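Local structure of glycoside hydrolase family 88 protein (Bacteroides vulgatus, 4Q88) at residues E11-V23 against W304-I318. The protein is of unproven function but probably acts as a glycoside hydrolase of family 88. Sequence-based numbering, arbitrary orientation.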
loop_
_atom_site.group_PDB
_atom_site.type_symbol
_atom_site.label_atom_id
_atom_site.label_comp_id
_atom_site.label_asym_id
_atom_site.label_seq_id
_atom_site.Cartn_x
_atom_site.Cartn_y
_atom_site.Cartn_z
ATOM N N GLU A 11 18.960 17.528 6.349
ATOM C CA GLU A 11 18.174 16.664 7.220
ATOM C C GLU A 11 19.030 15.452 7.627
ATOM O O GLU A 11 19.752 14.930 6.771
ATOM C CB GLU A 11 16.973 16.220 6.402
ATOM C CG GLU A 11 16.006 15.316 7.060
ATOM C CD GLU A 11 14.806 15.203 6.146
ATOM O OE1 GLU A 11 14.974 14.622 5.062
ATOM O OE2 GLU A 11 13.772 15.785 6.492
ATOM N N THR A 12 18.967 15.014 8.888
ATOM C CA THR A 12 19.802 13.887 9.368
ATOM C C THR A 12 18.976 12.607 9.645
ATOM O O THR A 12 17.778 12.683 9.881
ATOM C CB THR A 12 20.562 14.229 10.674
ATOM O OG1 THR A 12 19.639 14.399 11.732
ATOM C CG2 THR A 12 21.379 15.514 10.555
ATOM N N SER A 13 19.622 11.445 9.683
ATOM C CA SER A 13 18.908 10.212 10.040
ATOM C C SER A 13 18.383 10.313 11.474
ATOM O O SER A 13 17.269 9.842 11.766
ATOM C CB SER A 13 19.776 8.953 9.828
ATOM O OG SER A 13 20.838 8.916 10.735
ATOM N N GLU A 14 19.144 10.969 12.359
ATOM C CA GLU A 14 18.719 11.153 13.746
ATOM C C GLU A 14 17.355 11.878 13.814
ATOM O O GLU A 14 16.453 11.510 14.568
ATOM C CB GLU A 14 19.748 11.971 14.520
ATOM C CG GLU A 14 20.977 11.187 14.954
ATOM C CD GLU A 14 22.085 11.038 13.900
ATOM O OE1 GLU A 14 21.993 11.480 12.708
ATOM O OE2 GLU A 14 23.113 10.442 14.309
ATOM N N GLU A 15 17.250 12.944 13.050
ATOM C CA GLU A 15 16.007 13.718 13.037
ATOM C C GLU A 15 14.869 12.880 12.453
ATOM O O GLU A 15 13.726 12.960 12.912
ATOM C CB GLU A 15 16.231 14.985 12.225
ATOM C CG GLU A 15 15.000 15.839 11.999
ATOM C CD GLU A 15 15.232 16.902 10.936
ATOM O OE1 GLU A 15 16.428 17.123 10.531
ATOM O OE2 GLU A 15 14.208 17.490 10.514
ATOM N N LEU A 16 15.148 12.096 11.428
ATOM C CA LEU A 16 14.068 11.250 10.832
ATOM C C LEU A 16 13.642 10.159 11.791
ATOM O O LEU A 16 12.467 9.841 11.879
ATOM C CB LEU A 16 14.496 10.623 9.520
ATOM C CG LEU A 16 14.830 11.672 8.474
ATOM C CD1 LEU A 16 15.325 10.963 7.236
ATOM C CD2 LEU A 16 13.637 12.566 8.179
ATOM N N LEU A 17 14.601 9.569 12.528
ATOM C CA LEU A 17 14.253 8.540 13.472
ATOM C C LEU A 17 13.398 9.097 14.592
ATOM O O LEU A 17 12.472 8.422 15.060
ATOM C CB LEU A 17 15.517 7.833 14.024
ATOM C CG LEU A 17 16.154 6.951 12.962
ATOM C CD1 LEU A 17 17.581 6.567 13.369
ATOM C CD2 LEU A 17 15.338 5.697 12.663
ATOM N N GLU A 18 13.695 10.317 15.052
ATOM C CA GLU A 18 12.839 10.956 16.053
ATOM C C GLU A 18 11.369 11.030 15.578
ATOM O O GLU A 18 10.433 10.776 16.347
ATOM C CB GLU A 18 13.346 12.372 16.387
ATOM C CG GLU A 18 12.559 13.023 17.505
ATOM C CD GLU A 18 11.254 13.666 17.030
ATOM O OE1 GLU A 18 11.214 14.236 15.914
ATOM O OE2 GLU A 18 10.259 13.633 17.790
ATOM N N ILE A 19 11.193 11.414 14.326
ATOM C CA ILE A 19 9.849 11.480 13.699
ATOM C C ILE A 19 9.192 10.108 13.674
ATOM O O ILE A 19 8.051 9.954 14.120
ATOM C CB ILE A 19 9.922 12.059 12.281
ATOM C CG1 ILE A 19 10.256 13.564 12.373
ATOM C CG2 ILE A 19 8.596 11.833 11.552
ATOM C CD1 ILE A 19 10.627 14.221 11.062
ATOM N N ILE A 20 9.946 9.107 13.198
ATOM C CA ILE A 20 9.434 7.752 13.101
ATOM C C ILE A 20 8.978 7.266 14.464
ATOM O O ILE A 20 7.860 6.766 14.635
ATOM C CB ILE A 20 10.487 6.834 12.458
ATOM C CG1 ILE A 20 10.608 7.182 10.968
ATOM C CG2 ILE A 20 10.107 5.381 12.594
ATOM C CD1 ILE A 20 11.758 6.490 10.276
ATOM N N HIS A 21 9.828 7.437 15.461
ATOM C CA HIS A 21 9.457 6.967 16.778
ATOM C C HIS A 21 8.305 7.783 17.394
ATOM O O HIS A 21 7.453 7.206 18.045
ATOM C CB HIS A 21 10.679 6.947 17.693
ATOM C CG HIS A 21 11.681 5.918 17.324
ATOM N ND1 HIS A 21 11.395 4.574 17.329
ATOM C CD2 HIS A 21 12.979 6.022 16.967
ATOM C CE1 HIS A 21 12.480 3.892 17.013
ATOM N NE2 HIS A 21 13.442 4.746 16.747
ATOM N N ARG A 22 8.277 9.104 17.179
ATOM C CA ARG A 22 7.177 9.951 17.666
ATOM C C ARG A 22 5.833 9.449 17.143
ATOM O O ARG A 22 4.881 9.195 17.898
ATOM C CB ARG A 22 7.390 11.400 17.237
ATOM C CG ARG A 22 6.391 12.331 17.876
ATOM C CD ARG A 22 6.326 13.718 17.282
ATOM N NE ARG A 22 7.551 14.223 16.665
ATOM C CZ ARG A 22 7.560 15.176 15.739
ATOM N NH1 ARG A 22 6.425 15.733 15.312
ATOM N NH2 ARG A 22 8.699 15.554 15.191
ATOM N N VAL A 23 5.773 9.247 15.826
ATOM C CA VAL A 23 4.538 8.771 15.162
ATOM C C VAL A 23 4.138 7.378 15.604
ATOM O O VAL A 23 2.973 7.139 15.935
ATOM C CB VAL A 23 4.691 8.818 13.622
ATOM C CG1 VAL A 23 3.527 8.149 12.897
ATOM C CG2 VAL A 23 4.889 10.246 13.162
ATOM N N TRP A 304 8.427 14.878 0.418
ATOM C CA TRP A 304 8.837 14.618 1.802
ATOM C C TRP A 304 8.689 15.910 2.605
ATOM O O TRP A 304 8.216 15.863 3.760
ATOM C CB TRP A 304 10.267 13.994 1.889
ATOM C CG TRP A 304 10.682 13.906 3.315
ATOM C CD1 TRP A 304 11.618 14.687 3.974
ATOM C CD2 TRP A 304 10.065 13.089 4.316
ATOM N NE1 TRP A 304 11.633 14.356 5.324
ATOM C CE2 TRP A 304 10.678 13.399 5.560
ATOM C CE3 TRP A 304 9.074 12.119 4.283
ATOM C CZ2 TRP A 304 10.300 12.772 6.745
ATOM C CZ3 TRP A 304 8.698 11.490 5.459
ATOM C CH2 TRP A 304 9.320 11.818 6.682
ATOM N N ASN A 305 9.016 17.048 2.009
ATOM C CA ASN A 305 8.860 18.318 2.722
ATOM C C ASN A 305 7.392 18.573 3.091
ATOM O O ASN A 305 7.077 18.971 4.222
ATOM C CB ASN A 305 9.428 19.500 1.932
ATOM C CG ASN A 305 9.245 20.803 2.684
ATOM O OD1 ASN A 305 9.824 20.995 3.749
ATOM N ND2 ASN A 305 8.368 21.655 2.189
ATOM N N TYR A 306 6.485 18.249 2.168
ATOM C CA TYR A 306 5.047 18.319 2.489
ATOM C C TYR A 306 4.678 17.380 3.644
ATOM O O TYR A 306 3.957 17.765 4.587
ATOM C CB TYR A 306 4.170 17.976 1.262
ATOM C CG TYR A 306 2.767 17.595 1.714
ATOM C CD1 TYR A 306 1.814 18.553 1.929
ATOM C CD2 TYR A 306 2.413 16.260 1.923
ATOM C CE1 TYR A 306 0.542 18.211 2.338
ATOM C CE2 TYR A 306 1.147 15.899 2.371
ATOM C CZ TYR A 306 0.215 16.898 2.566
ATOM O OH TYR A 306 -1.020 16.578 3.027
ATOM N N LEU A 307 5.149 16.135 3.574
ATOM C CA LEU A 307 4.803 15.162 4.592
ATOM C C LEU A 307 5.313 15.618 5.981
ATOM O O LEU A 307 4.606 15.440 6.974
ATOM C CB LEU A 307 5.387 13.796 4.285
ATOM C CG LEU A 307 4.703 13.117 3.060
ATOM C CD1 LEU A 307 5.432 11.862 2.652
ATOM C CD2 LEU A 307 3.261 12.791 3.407
ATOM N N LYS A 308 6.544 16.115 6.010
ATOM C CA LYS A 308 7.247 16.438 7.283
ATOM C C LYS A 308 6.696 17.729 7.875
ATOM O O LYS A 308 6.618 17.865 9.096
ATOM C CB LYS A 308 8.743 16.574 7.016
ATOM C CG LYS A 308 9.606 17.118 8.132
ATOM C CD LYS A 308 11.018 17.393 7.627
ATOM C CE LYS A 308 12.013 17.379 8.780
ATOM N NZ LYS A 308 13.392 17.737 8.310
ATOM N N THR A 309 6.310 18.666 7.019
ATOM C CA THR A 309 5.949 20.038 7.432
ATOM C C THR A 309 4.454 20.240 7.600
ATOM O O THR A 309 4.015 20.999 8.476
ATOM C CB THR A 309 6.417 21.094 6.402
ATOM O OG1 THR A 309 7.810 20.941 6.148
ATOM C CG2 THR A 309 6.157 22.509 6.902
ATOM N N THR A 310 3.663 19.597 6.743
ATOM C CA THR A 310 2.223 19.798 6.731
ATOM C C THR A 310 1.422 18.610 7.261
ATOM O O THR A 310 0.522 18.779 8.079
ATOM C CB THR A 310 1.761 20.205 5.322
ATOM O OG1 THR A 310 2.411 21.426 4.948
ATOM C CG2 THR A 310 0.271 20.383 5.246
ATOM N N ALA A 311 1.704 17.387 6.785
ATOM C CA ALA A 311 0.914 16.248 7.249
ATOM C C ALA A 311 1.225 15.905 8.700
ATOM O O ALA A 311 0.314 15.677 9.506
ATOM C CB ALA A 311 1.160 15.048 6.349
ATOM N N LEU A 312 2.514 15.824 9.018
ATOM C CA LEU A 312 2.953 15.539 10.379
ATOM C C LEU A 312 2.571 16.671 11.321
ATOM O O LEU A 312 2.890 17.824 11.044
ATOM C CB LEU A 312 4.468 15.390 10.404
ATOM C CG LEU A 312 5.147 15.088 11.739
ATOM C CD1 LEU A 312 4.651 13.777 12.295
ATOM C CD2 LEU A 312 6.648 15.067 11.587
ATOM N N GLN A 313 1.888 16.322 12.400
ATOM C CA GLN A 313 1.614 17.285 13.456
ATOM C C GLN A 313 2.606 17.082 14.619
ATOM O O GLN A 313 3.288 16.051 14.706
ATOM C CB GLN A 313 0.156 17.155 13.882
ATOM C CG GLN A 313 -0.800 17.236 12.684
ATOM C CD GLN A 313 -2.270 17.230 13.072
ATOM O OE1 GLN A 313 -2.617 17.127 14.253
ATOM N NE2 GLN A 313 -3.143 17.354 12.078
ATOM N N ALA A 314 2.716 18.083 15.495
ATOM C CA ALA A 314 3.706 18.036 16.578
ATOM C C ALA A 314 3.663 16.806 17.460
ATOM O O ALA A 314 4.695 16.348 17.888
ATOM C CB ALA A 314 3.577 19.291 17.476
ATOM N N ASP A 315 2.483 16.311 17.793
ATOM C CA ASP A 315 2.377 15.139 18.660
ATOM C C ASP A 315 2.524 13.769 17.936
ATOM O O ASP A 315 2.453 12.724 18.571
ATOM C CB ASP A 315 1.075 15.185 19.456
ATOM C CG ASP A 315 -0.160 14.990 18.600
ATOM O OD1 ASP A 315 -0.119 15.004 17.327
ATOM O OD2 ASP A 315 -1.209 14.830 19.245
ATOM N N GLY A 316 2.779 13.781 16.621
ATOM C CA GLY A 316 2.938 12.535 15.864
ATOM C C GLY A 316 1.714 12.103 15.101
ATOM O O GLY A 316 1.772 11.129 14.380
ATOM N N LYS A 317 0.593 12.805 15.243
ATOM C CA LYS A 317 -0.582 12.514 14.434
ATOM C C LYS A 317 -0.239 12.883 12.981
ATOM O O LYS A 317 0.576 13.782 12.750
ATOM C CB LYS A 317 -1.751 13.354 14.968
ATOM C CG LYS A 317 -3.014 13.369 14.140
ATOM C CD LYS A 317 -4.210 13.933 14.917
ATOM C CE LYS A 317 -5.390 14.077 13.975
ATOM N NZ LYS A 317 -6.636 14.661 14.553
ATOM N N ILE A 318 -0.870 12.194 12.015
ATOM C CA ILE A 318 -0.674 12.453 10.597
ATOM C C ILE A 318 -2.049 12.901 10.045
ATOM O O ILE A 318 -3.030 12.152 10.124
ATOM C CB ILE A 318 -0.251 11.195 9.835
ATOM C CG1 ILE A 318 1.024 10.601 10.453
ATOM C CG2 ILE A 318 0.019 11.522 8.370
ATOM C CD1 ILE A 318 2.197 11.577 10.513
HETATM O O HOH W 1 0.715 8.619 15.187
#
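Glu11 OE2 takes two donors from successive turns of helix 293-311: Trp304 NE1 at 2.8 Å on its syn side and Lys308 NZ at 2.7 Å on its anti side. OE2 lies close to the indole plane, but the indole bond is bent (151°) and reaches the oxygen from 32° out of the carboxylate plane. Glu11 OE1 forms a salt bridge with Arg354 of helix 341-358. With CG anti to the backbone N (chi1 170°) and the chain extended, Lys308 reaches Glu11, and its ammonium also pairs with Glu15, whose OE2 is less surely placed. At the other end, Arg22 grips the Glu18 carboxylate side-on, NE to OE2 and NH2 to OE1, leaving Arg22 NH1 to make weak bonds to Gln313 O and Ala314 O, both 3.2 Å away. One residue on, a water donates to both Val23 O and Gly316 O. Beneath these polar groups, on the buried side, runs apolar packing: Leu16 CD2 rests 3.6 Å from Trp304 CZ2, Ile19 CG2 meets Leu312 CD2, and Val23 CG2 sits 3.6 Å from Leu312 CD1. Helix 13-30 thereby joins helix 293-311 and the type I turn Gln313-Gly316, consistent with closure of the (alpha/alpha)6 barrel of six-hairpin glycosidases.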